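Local coordinates for ABC-type branched-chain amino acid transport systems periplasmic component-like protein (Thermomonospora curvata, PDB 4N03) that probably serves as the substrate-binding component of an ABC transporter and carries a bound palmitic acid, consistent with a role in fatty acid uptake, at residues A56-Y61 with A77-H82; K51-A56 with H105-P110; E198-P203 with E221-I226. All coordinates share one frame; numbering follows the deposited sequence.

Interaction 1 (A56-Y61 with A77-H82); sequences AQQLYY and AVVRDH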
loop_
_atom_site.group_PDB
_atom_site.type_symbol
_atom_site.label_atom_id
_atom_site.label_comp_id
_atom_site.label_asym_id
_atom_site.label_seq_id
_atom_site.Cartn_x
_atom_site.Cartn_y
_atom_site.Cartn_z
ATOM N N ALA A 56 -6.815 11.904 -1.603
ATOM C CA ALA A 56 -5.651 12.500 -1.010
ATOM C C ALA A 56 -4.641 12.989 -2.021
ATOM O O ALA A 56 -4.018 14.044 -1.838
ATOM C CB ALA A 56 -4.992 11.583 0.010
ATOM N N GLN A 57 -4.496 12.247 -3.117
ATOM C CA GLN A 57 -3.660 12.699 -4.238
ATOM C C GLN A 57 -4.252 14.000 -4.817
ATOM O O GLN A 57 -3.492 14.927 -5.066
ATOM C CB GLN A 57 -3.576 11.636 -5.334
ATOM C CG GLN A 57 -2.760 10.405 -4.937
ATOM C CD GLN A 57 -1.729 10.005 -5.940
ATOM O OE1 GLN A 57 -1.724 10.423 -7.086
ATOM N NE2 GLN A 57 -0.829 9.113 -5.511
ATOM N N GLN A 58 -5.553 14.028 -5.051
ATOM C CA GLN A 58 -6.172 15.234 -5.618
ATOM C C GLN A 58 -5.972 16.449 -4.639
ATOM O O GLN A 58 -5.735 17.584 -5.098
ATOM C CB GLN A 58 -7.658 15.004 -6.060
ATOM C CG GLN A 58 -8.001 13.903 -7.117
ATOM C CD GLN A 58 -7.674 14.159 -8.624
ATOM O OE1 GLN A 58 -7.451 15.281 -9.064
ATOM N NE2 GLN A 58 -7.660 13.081 -9.424
ATOM N N LEU A 59 -6.042 16.226 -3.349
ATOM C CA LEU A 59 -5.781 17.274 -2.385
ATOM C C LEU A 59 -4.380 17.836 -2.545
ATOM O O LEU A 59 -4.194 19.077 -2.621
ATOM C CB LEU A 59 -5.955 16.725 -0.967
ATOM C CG LEU A 59 -5.650 17.736 0.150
ATOM C CD1 LEU A 59 -6.535 18.944 0.200
ATOM C CD2 LEU A 59 -5.654 17.017 1.489
ATOM N N TYR A 60 -3.397 16.953 -2.627
ATOM C CA TYR A 60 -2.018 17.381 -2.811
ATOM C C TYR A 60 -1.877 18.208 -4.124
ATOM O O TYR A 60 -1.274 19.279 -4.142
ATOM C CB TYR A 60 -1.073 16.144 -2.837
ATOM C CG TYR A 60 0.371 16.497 -2.552
ATOM C CD1 TYR A 60 1.186 17.089 -3.526
ATOM C CD2 TYR A 60 0.932 16.267 -1.310
ATOM C CE1 TYR A 60 2.503 17.448 -3.223
ATOM C CE2 TYR A 60 2.207 16.632 -0.998
ATOM C CZ TYR A 60 3.010 17.201 -1.972
ATOM O OH TYR A 60 4.279 17.574 -1.638
ATOM N N TYR A 61 -2.400 17.682 -5.228
ATOM C CA TYR A 61 -2.230 18.345 -6.515
ATOM C C TYR A 61 -2.954 19.697 -6.501
ATOM O O TYR A 61 -2.443 20.646 -7.079
ATOM C CB TYR A 61 -2.720 17.494 -7.685
ATOM C CG TYR A 61 -2.032 16.147 -7.787
ATOM C CD1 TYR A 61 -0.677 16.005 -7.521
ATOM C CD2 TYR A 61 -2.740 15.013 -8.080
ATOM C CE1 TYR A 61 -0.053 14.781 -7.570
ATOM C CE2 TYR A 61 -2.100 13.760 -8.144
ATOM C CZ TYR A 61 -0.764 13.653 -7.864
ATOM O OH TYR A 61 -0.095 12.453 -7.852
ATOM N N ALA A 77 -4.969 15.198 -12.824
ATOM C CA ALA A 77 -4.977 13.762 -12.603
ATOM C C ALA A 77 -6.250 13.153 -13.139
ATOM O O ALA A 77 -7.350 13.598 -12.744
ATOM C CB ALA A 77 -4.872 13.450 -11.130
ATOM N N VAL A 78 -6.120 12.251 -14.094
ATOM C CA VAL A 78 -7.248 11.519 -14.627
ATOM C C VAL A 78 -7.366 10.191 -13.915
ATOM O O VAL A 78 -6.370 9.544 -13.627
ATOM C CB VAL A 78 -7.193 11.322 -16.148
ATOM C CG1 VAL A 78 -7.060 12.661 -16.836
ATOM C CG2 VAL A 78 -6.069 10.423 -16.582
ATOM N N VAL A 79 -8.603 9.869 -13.557
ATOM C CA VAL A 79 -8.880 8.764 -12.662
ATOM C C VAL A 79 -9.684 7.709 -13.358
ATOM O O VAL A 79 -10.747 8.009 -13.897
ATOM C CB VAL A 79 -9.621 9.210 -11.377
ATOM C CG1 VAL A 79 -9.960 8.033 -10.494
ATOM C CG2 VAL A 79 -8.808 10.229 -10.632
ATOM N N ARG A 80 -9.193 6.464 -13.302
ATOM C CA ARG A 80 -9.896 5.292 -13.810
ATOM C C ARG A 80 -10.061 4.240 -12.714
ATOM O O ARG A 80 -9.191 4.060 -11.868
ATOM C CB ARG A 80 -9.182 4.655 -14.991
ATOM C CG ARG A 80 -9.266 5.445 -16.282
ATOM C CD ARG A 80 -10.632 5.302 -16.920
ATOM N NE ARG A 80 -10.616 5.922 -18.233
ATOM C CZ ARG A 80 -10.710 7.223 -18.437
ATOM N NH1 ARG A 80 -10.871 8.047 -17.413
ATOM N NH2 ARG A 80 -10.662 7.684 -19.671
ATOM N N ASP A 81 -11.190 3.547 -12.748
ATOM C CA ASP A 81 -11.564 2.510 -11.771
ATOM C C ASP A 81 -11.431 1.138 -12.411
ATOM O O ASP A 81 -12.207 0.814 -13.308
ATOM C CB ASP A 81 -12.993 2.763 -11.302
ATOM C CG ASP A 81 -13.493 1.728 -10.335
ATOM O OD1 ASP A 81 -12.695 0.996 -9.734
ATOM O OD2 ASP A 81 -14.711 1.618 -10.167
ATOM N N HIS A 82 -10.462 0.322 -11.978
ATOM C CA HIS A 82 -10.361 -1.037 -12.469
ATOM C C HIS A 82 -11.145 -2.037 -11.651
ATOM O O HIS A 82 -11.187 -3.216 -12.030
ATOM C CB HIS A 82 -8.903 -1.489 -12.627
ATOM C CG HIS A 82 -8.076 -1.395 -11.404
ATOM N ND1 HIS A 82 -8.409 -2.002 -10.206
ATOM C CD2 HIS A 82 -6.851 -0.833 -11.223
ATOM C CE1 HIS A 82 -7.424 -1.809 -9.348
ATOM N NE2 HIS A 82 -6.484 -1.090 -9.931
HETATM O O HOH W 1 -6.665 16.628 -11.243
#

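Interaction 2 (K51-A56 with H105-P110); sequences KSITQA and HFLGSP. With PLM (palmitic acid), chain B.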
loop_
_atom_site.group_PDB
_atom_site.type_symbol
_atom_site.label_atom_id
_atom_site.label_comp_id
_atom_site.label_asym_id
_atom_site.label_seq_id
_atom_site.Cartn_x
_atom_site.Cartn_y
_atom_site.Cartn_z
ATOM N N LYS A 51 -10.785 5.223 -2.888
ATOM C CA LYS A 51 -11.333 6.571 -2.804
ATOM C C LYS A 51 -10.468 7.463 -1.974
ATOM O O LYS A 51 -10.163 8.600 -2.377
ATOM C CB LYS A 51 -12.766 6.532 -2.300
ATOM C CG LYS A 51 -13.466 7.875 -2.319
ATOM C CD LYS A 51 -14.899 7.801 -1.802
ATOM C CE LYS A 51 -15.576 9.179 -1.927
ATOM N NZ LYS A 51 -16.979 9.105 -1.538
ATOM N N SER A 52 -10.045 6.996 -0.791
ATOM C CA SER A 52 -9.230 7.817 0.071
ATOM C C SER A 52 -7.909 8.156 -0.570
ATOM O O SER A 52 -7.436 9.317 -0.461
ATOM C CB SER A 52 -8.983 7.121 1.382
ATOM O OG SER A 52 -10.171 6.924 2.101
ATOM N N ILE A 53 -7.252 7.148 -1.161
ATOM C CA ILE A 53 -5.964 7.375 -1.799
ATOM C C ILE A 53 -6.080 8.419 -2.916
ATOM O O ILE A 53 -5.284 9.334 -3.033
ATOM C CB ILE A 53 -5.370 6.056 -2.317
ATOM C CG1 ILE A 53 -5.085 5.104 -1.159
ATOM C CG2 ILE A 53 -4.108 6.320 -3.084
ATOM C CD1 ILE A 53 -4.889 3.671 -1.601
ATOM N N THR A 54 -7.089 8.211 -3.737
ATOM C CA THR A 54 -7.333 9.063 -4.894
ATOM C C THR A 54 -7.646 10.509 -4.467
ATOM O O THR A 54 -7.110 11.447 -5.040
ATOM C CB THR A 54 -8.444 8.483 -5.738
ATOM O OG1 THR A 54 -8.008 7.221 -6.213
ATOM C CG2 THR A 54 -8.785 9.338 -6.935
ATOM N N GLN A 55 -8.489 10.641 -3.454
ATOM C CA GLN A 55 -8.823 11.963 -2.967
ATOM C C GLN A 55 -7.666 12.639 -2.323
ATOM O O GLN A 55 -7.508 13.872 -2.442
ATOM C CB GLN A 55 -10.031 11.890 -1.998
ATOM C CG GLN A 55 -11.314 11.599 -2.754
ATOM C CD GLN A 55 -12.593 11.699 -1.941
ATOM O OE1 GLN A 55 -13.680 11.824 -2.530
ATOM N NE2 GLN A 55 -12.508 11.605 -0.647
ATOM N N ALA A 56 -6.815 11.904 -1.603
ATOM C CA ALA A 56 -5.651 12.500 -1.010
ATOM C C ALA A 56 -4.641 12.989 -2.021
ATOM O O ALA A 56 -4.018 14.044 -1.838
ATOM C CB ALA A 56 -4.992 11.583 0.010
ATOM N N HIS A 105 -0.578 6.747 -8.898
ATOM C CA HIS A 105 -1.333 5.791 -8.091
ATOM C C HIS A 105 -1.873 4.721 -8.996
ATOM O O HIS A 105 -2.667 4.982 -9.882
ATOM C CB HIS A 105 -2.479 6.473 -7.316
ATOM C CG HIS A 105 -3.380 5.500 -6.622
ATOM N ND1 HIS A 105 -2.912 4.484 -5.827
ATOM C CD2 HIS A 105 -4.727 5.381 -6.617
ATOM C CE1 HIS A 105 -3.935 3.769 -5.398
ATOM N NE2 HIS A 105 -5.052 4.297 -5.843
ATOM N N PHE A 106 -1.425 3.475 -8.779
ATOM C CA PHE A 106 -1.933 2.305 -9.482
ATOM C C PHE A 106 -2.197 1.262 -8.382
ATOM O O PHE A 106 -1.249 0.694 -7.804
ATOM C CB PHE A 106 -0.895 1.811 -10.465
ATOM C CG PHE A 106 -1.480 1.034 -11.617
ATOM C CD1 PHE A 106 -2.508 0.114 -11.438
ATOM C CD2 PHE A 106 -0.969 1.186 -12.870
ATOM C CE1 PHE A 106 -3.027 -0.577 -12.520
ATOM C CE2 PHE A 106 -1.500 0.515 -13.953
ATOM C CZ PHE A 106 -2.529 -0.386 -13.781
ATOM N N LEU A 107 -3.463 1.048 -8.046
ATOM C CA LEU A 107 -3.806 0.174 -6.928
ATOM C C LEU A 107 -3.722 -1.294 -7.354
ATOM O O LEU A 107 -4.280 -1.672 -8.364
ATOM C CB LEU A 107 -5.227 0.464 -6.452
ATOM C CG LEU A 107 -5.614 -0.217 -5.139
ATOM C CD1 LEU A 107 -6.518 0.712 -4.338
ATOM C CD2 LEU A 107 -6.292 -1.556 -5.358
ATOM N N GLY A 108 -3.113 -2.109 -6.517
ATOM C CA GLY A 108 -3.260 -3.544 -6.618
ATOM C C GLY A 108 -2.102 -4.300 -7.249
ATOM O O GLY A 108 -1.644 -3.941 -8.323
ATOM N N SER A 109 -1.646 -5.377 -6.587
ATOM C CA SER A 109 -0.489 -6.116 -7.066
ATOM C C SER A 109 -0.745 -6.822 -8.399
ATOM O O SER A 109 0.052 -6.635 -9.340
ATOM C CB SER A 109 0.077 -7.063 -6.000
ATOM O OG SER A 109 0.547 -6.336 -4.887
ATOM N N PRO A 110 -1.808 -7.603 -8.521
ATOM C CA PRO A 110 -1.993 -8.271 -9.823
ATOM C C PRO A 110 -2.256 -7.324 -10.966
ATOM O O PRO A 110 -1.949 -7.615 -12.128
ATOM C CB PRO A 110 -3.154 -9.210 -9.578
ATOM C CG PRO A 110 -3.183 -9.434 -8.099
ATOM C CD PRO A 110 -2.770 -8.098 -7.520
HETATM C C1 PLM B . -2.682 -5.752 -3.339
HETATM O O1 PLM B . -1.440 -5.593 -3.201
HETATM O O2 PLM B . -3.230 -6.201 -4.369
HETATM C C2 PLM B . -3.593 -5.207 -2.264
HETATM C C3 PLM B . -3.760 -3.648 -2.530
HETATM C C4 PLM B . -4.469 -2.927 -1.406
HETATM C C5 PLM B . -4.679 -1.480 -1.690
HETATM C C6 PLM B . -5.300 -0.596 -0.587
HETATM C C7 PLM B . -4.206 0.032 0.266
HETATM C C8 PLM B . -4.672 0.765 1.494
HETATM C C9 PLM B . -3.631 1.641 2.165
HETATM C CA PLM B . -2.787 0.943 3.257
HETATM C CB PLM B . -1.573 1.891 3.615
HETATM C CC PLM B . -0.216 1.135 3.515
HETATM C CD PLM B . 0.987 2.033 3.315
HETATM C CE PLM B . 2.341 1.350 3.174
HETATM C CF PLM B . 3.313 2.231 2.374
HETATM C CG PLM B . 4.053 3.270 3.199
#

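Interaction 3 (E198-P203 with E221-I226); sequences EVFELP and EKVDAI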
loop_
_atom_site.group_PDB
_atom_site.type_symbol
_atom_site.label_atom_id
_atom_site.label_comp_id
_atom_site.label_asym_id
_atom_site.label_seq_id
_atom_site.Cartn_x
_atom_site.Cartn_y
_atom_site.Cartn_z
ATOM N N GLU A 198 4.981 -24.100 12.438
ATOM C CA GLU A 198 4.301 -24.736 11.321
ATOM C C GLU A 198 3.357 -23.720 10.658
ATOM O O GLU A 198 2.934 -22.726 11.296
ATOM C CB GLU A 198 3.455 -25.926 11.841
ATOM C CG GLU A 198 4.233 -27.063 12.518
ATOM C CD GLU A 198 3.311 -28.223 12.902
ATOM O OE1 GLU A 198 2.322 -28.462 12.167
ATOM O OE2 GLU A 198 3.596 -28.915 13.905
ATOM N N VAL A 199 3.028 -23.910 9.392
ATOM C CA VAL A 199 2.104 -23.034 8.668
ATOM C C VAL A 199 1.011 -23.849 8.001
ATOM O O VAL A 199 1.312 -24.847 7.336
ATOM C CB VAL A 199 2.811 -22.182 7.579
ATOM C CG1 VAL A 199 1.867 -21.194 6.917
ATOM C CG2 VAL A 199 3.962 -21.417 8.199
ATOM N N PHE A 200 -0.224 -23.441 8.173
ATOM C CA PHE A 200 -1.375 -23.978 7.498
ATOM C C PHE A 200 -1.854 -22.891 6.540
ATOM O O PHE A 200 -2.136 -21.736 6.956
ATOM C CB PHE A 200 -2.476 -24.330 8.511
ATOM C CG PHE A 200 -3.786 -24.708 7.904
ATOM C CD1 PHE A 200 -3.878 -25.707 7.010
ATOM C CD2 PHE A 200 -4.929 -24.016 8.252
ATOM C CE1 PHE A 200 -5.081 -26.048 6.428
ATOM C CE2 PHE A 200 -6.144 -24.363 7.728
ATOM C CZ PHE A 200 -6.215 -25.389 6.804
ATOM N N GLU A 201 -1.930 -23.208 5.268
ATOM C CA GLU A 201 -2.182 -22.239 4.208
ATOM C C GLU A 201 -3.601 -22.334 3.646
ATOM O O GLU A 201 -4.067 -23.441 3.345
ATOM C CB GLU A 201 -1.202 -22.534 3.050
ATOM C CG GLU A 201 0.245 -22.547 3.462
ATOM C CD GLU A 201 1.245 -22.738 2.325
ATOM O OE1 GLU A 201 0.858 -22.566 1.160
ATOM O OE2 GLU A 201 2.393 -23.066 2.703
ATOM N N LEU A 202 -4.292 -21.203 3.491
ATOM C CA LEU A 202 -5.679 -21.179 3.029
ATOM C C LEU A 202 -5.801 -20.171 1.928
ATOM O O LEU A 202 -6.056 -18.972 2.213
ATOM C CB LEU A 202 -6.620 -20.856 4.201
ATOM C CG LEU A 202 -6.900 -21.957 5.207
ATOM C CD1 LEU A 202 -7.784 -21.505 6.327
ATOM C CD2 LEU A 202 -7.684 -23.096 4.548
ATOM N N PRO A 203 -5.683 -20.521 0.672
ATOM C CA PRO A 203 -5.856 -19.568 -0.407
ATOM C C PRO A 203 -7.320 -19.165 -0.596
ATOM O O PRO A 203 -8.216 -19.994 -0.472
ATOM C CB PRO A 203 -5.390 -20.319 -1.644
ATOM C CG PRO A 203 -5.585 -21.742 -1.287
ATOM C CD PRO A 203 -5.297 -21.859 0.174
ATOM N N GLU A 221 -7.621 -27.223 12.365
ATOM C CA GLU A 221 -6.176 -27.296 12.428
ATOM C C GLU A 221 -5.564 -26.862 13.743
ATOM O O GLU A 221 -4.322 -27.010 13.936
ATOM C CB GLU A 221 -5.585 -26.511 11.289
ATOM C CG GLU A 221 -5.648 -27.211 9.976
ATOM C CD GLU A 221 -4.581 -28.300 9.810
ATOM O OE1 GLU A 221 -3.431 -28.210 10.298
ATOM O OE2 GLU A 221 -4.890 -29.225 9.113
ATOM N N LYS A 222 -6.359 -26.317 14.638
ATOM C CA LYS A 222 -5.895 -25.903 15.940
ATOM C C LYS A 222 -4.734 -24.917 15.822
ATOM O O LYS A 222 -3.702 -25.025 16.476
ATOM C CB LYS A 222 -5.550 -27.106 16.807
ATOM C CG LYS A 222 -6.704 -28.081 16.998
ATOM C CD LYS A 222 -6.302 -29.255 17.896
ATOM C CE LYS A 222 -7.489 -30.151 18.208
ATOM N NZ LYS A 222 -7.219 -31.145 19.291
ATOM N N VAL A 223 -4.898 -23.912 14.981
ATOM C CA VAL A 223 -3.837 -22.927 14.827
ATOM C C VAL A 223 -3.688 -22.097 16.109
ATOM O O VAL A 223 -4.617 -21.981 16.913
ATOM C CB VAL A 223 -4.081 -22.000 13.608
ATOM C CG1 VAL A 223 -4.213 -22.810 12.334
ATOM C CG2 VAL A 223 -5.277 -21.076 13.807
ATOM N N ASP A 224 -2.537 -21.490 16.285
ATOM C CA ASP A 224 -2.241 -20.618 17.397
ATOM C C ASP A 224 -2.323 -19.145 17.060
ATOM O O ASP A 224 -2.416 -18.330 17.973
ATOM C CB ASP A 224 -0.874 -20.973 17.924
ATOM C CG ASP A 224 -0.818 -22.423 18.352
ATOM O OD1 ASP A 224 -1.467 -22.745 19.381
ATOM O OD2 ASP A 224 -0.153 -23.255 17.679
ATOM N N ALA A 225 -2.269 -18.817 15.786
ATOM C CA ALA A 225 -2.398 -17.443 15.340
ATOM C C ALA A 225 -2.945 -17.497 13.958
ATOM O O ALA A 225 -2.737 -18.462 13.218
ATOM C CB ALA A 225 -1.042 -16.717 15.354
ATOM N N ILE A 226 -3.693 -16.454 13.584
ATOM C CA ILE A 226 -4.365 -16.354 12.291
ATOM C C ILE A 226 -3.771 -15.180 11.564
ATOM O O ILE A 226 -3.810 -14.060 12.087
ATOM C CB ILE A 226 -5.884 -16.154 12.464
ATOM C CG1 ILE A 226 -6.508 -17.342 13.223
ATOM C CG2 ILE A 226 -6.555 -15.944 11.122
ATOM C CD1 ILE A 226 -7.929 -17.076 13.697
#

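Interaction 1 (A56-Y61 with A77-H82)
Gln58, on helix 47-66, reaches Ala77 and Val79 of strand 74-81, and Tyr61 rests on Ala77 alone, so that the helix and the return strand of a beta-alpha-beta unit that starts with strand 33-40 are joined. The pairing illustrates how such a crossover is closed at the edge of a parallel sheet: the helix runs nearly antiparallel to the strand (171°), their axes 10.2 Å apart at closest approach.

Gln57 is first in order. Its OE1 takes a hydrogen bond of 2.7 Å from Tyr61 OH, the hydroxyl lying well above the amide plane, and this bond, spanning one helical turn, restrains the tyrosine hydroxyl. Its NE2 donates to Pro104 O of strand 103-107, two places along the sheet.

Gln58 comes next, and its side chain adopts two conformers. In one of them the chain bends at chi2 (-75°), which turns the amide down onto the strand. There NE2 sends a weak but straight bond to Ala77 O, 3.4 Å and 171°, a link that belongs to this conformer. OE1 turns to a water.

Tyr61 completes the row. CD2 of its ring lies 4.0 Å from CB of Ala77, met obliquely, and one face lies under the carbonyl oxygen of Gln57. Ala318 and Val321 of helix 309-330 also pack against the Tyr61 side chain. With an alanine here, Gln57 OE1 would probably be left without its hydroxyl mate and the methyl of Ala77 without part of its cover.

The polar edge of the strand is served by the water: it donates to Gln58 OE1 and accepts from the backbone N of Ala77, each at 2.7 Å.

Interaction 2 (K51-A56 with H105-P110)
Ile53 sets a methyl squarely on the imidazole of His105, at the point where helix 47-66 packs on strand 103-107 in the parallel sheet of a periplasmic binding protein lobe. CG2 stands 3.4 Å from the centroid of the His105 ring and only 8° off its normal, a CH-pi contact over the face. The branch gets there because CG1 lies anti to the carbonyl carbon (chi1 -63°), which leaves CG2 opposite the backbone N and pointing at the strand. The two side chains cross at about a right angle. The other arm of Ile53 reaches the next inward-facing residue of the strand, CD1 meeting Leu107 CD1 at 4.3 Å. Thr54 adds a lighter touch, its OG1 3.8 Å from His105 CD2, although the polar partner of that hydroxyl is Gly50 O, one helical turn back.

A second shell holds the ring still. His105 NE2 is hydrogen-bonded to Thr40 OG1 on the adjacent strand, and the backbone N of Leu107 lies above the face opposite the isoleucine, toward its rim.

Farther out, the strand leads into the ligand site. Leu107 CG packs against C5 of the palmitic acid, 3.8 Å away. Gly108 is the N-cap of helix 109-122; at its backbone angles a CB would jam against the carbonyl O of Leu107, which calls for glycine. The helix start would probably favour a negatively charged carboxylate. Tyr84 and Tyr148 also bind that head group. Ser109 grips both its oxygens: N donates to O2 at 2.8 Å, and OG donates to O1 at 2.7 Å.

Interaction 3 (E198-P203 with E221-I226)
A Schellman motif ends helix 212-220, and just at this turn Glu221 folds over Phe200 of strand 198-204, bringing the end of the crossover helix against the strand that precedes it. Lys222, with its positive phi, turns the chain away toward strand 225-229, so that Glu221 and Val223, which lie before and after it, both face the phenylalanine.

The central interaction is CH-pi, a methylene on an aromatic face. Glu221 CG sits 3.5 Å from the centroid of the Phe200 ring and 3° off the normal, about equally far from all six ring carbons. Bending at chi2 (-78°) then lays the carboxylate along the ring instead of pointing it outward: the two planes are 15° apart and stacked, with Glu221 CD 3.9 Å from Phe200 CD1. On the strand side, Phe200 holds CG anti to its amide nitrogen, which lifts the ring off the sheet toward the helix end, where Ala217 packs against it as well. Val223 fills in obliquely, CG1 lying 4.3 Å from Phe200 CD2.

The charge is met elsewhere: OE1 forms a salt bridge with Lys170 NZ, from the strand running between the two segments' own strands, and Val223 also packs on the Lys170 side chain. That lysine probably offsets the like charge of Glu198, whose OE1 is 6.1 Å from Glu221 OE1.

The aliphatic part of the glutamate thus serves as apolar cover while its charged end is paired, in an arrangement that joins an edge strand to the helix end in a beta-alpha-beta crossover, the repeating element of the lobes of periplasmic binding proteins.

In the fold
Interactions 1 and 2 are consecutive parts of one interface, the sheet-facing side of helix 47-66 on the four-stranded parallel sheet. They share Ala56, their centres are 8 Å apart, and they meet directly: His82 NE2 lies 2.8 Å from Leu107 O, a probable hydrogen bond, and Val79 CG2 packs 3.8 Å from Thr54 CG2. Interaction 2 reaches the palmitic acid, whereas the side chain of Val79 in interaction 1 stays about 14 Å from it. Interaction 3 belongs to the other, seven-stranded sheet, its centre about 38 Å from that of interaction 1 and 30 Å from that of interaction 2, consistent with the two-lobed architecture of this family.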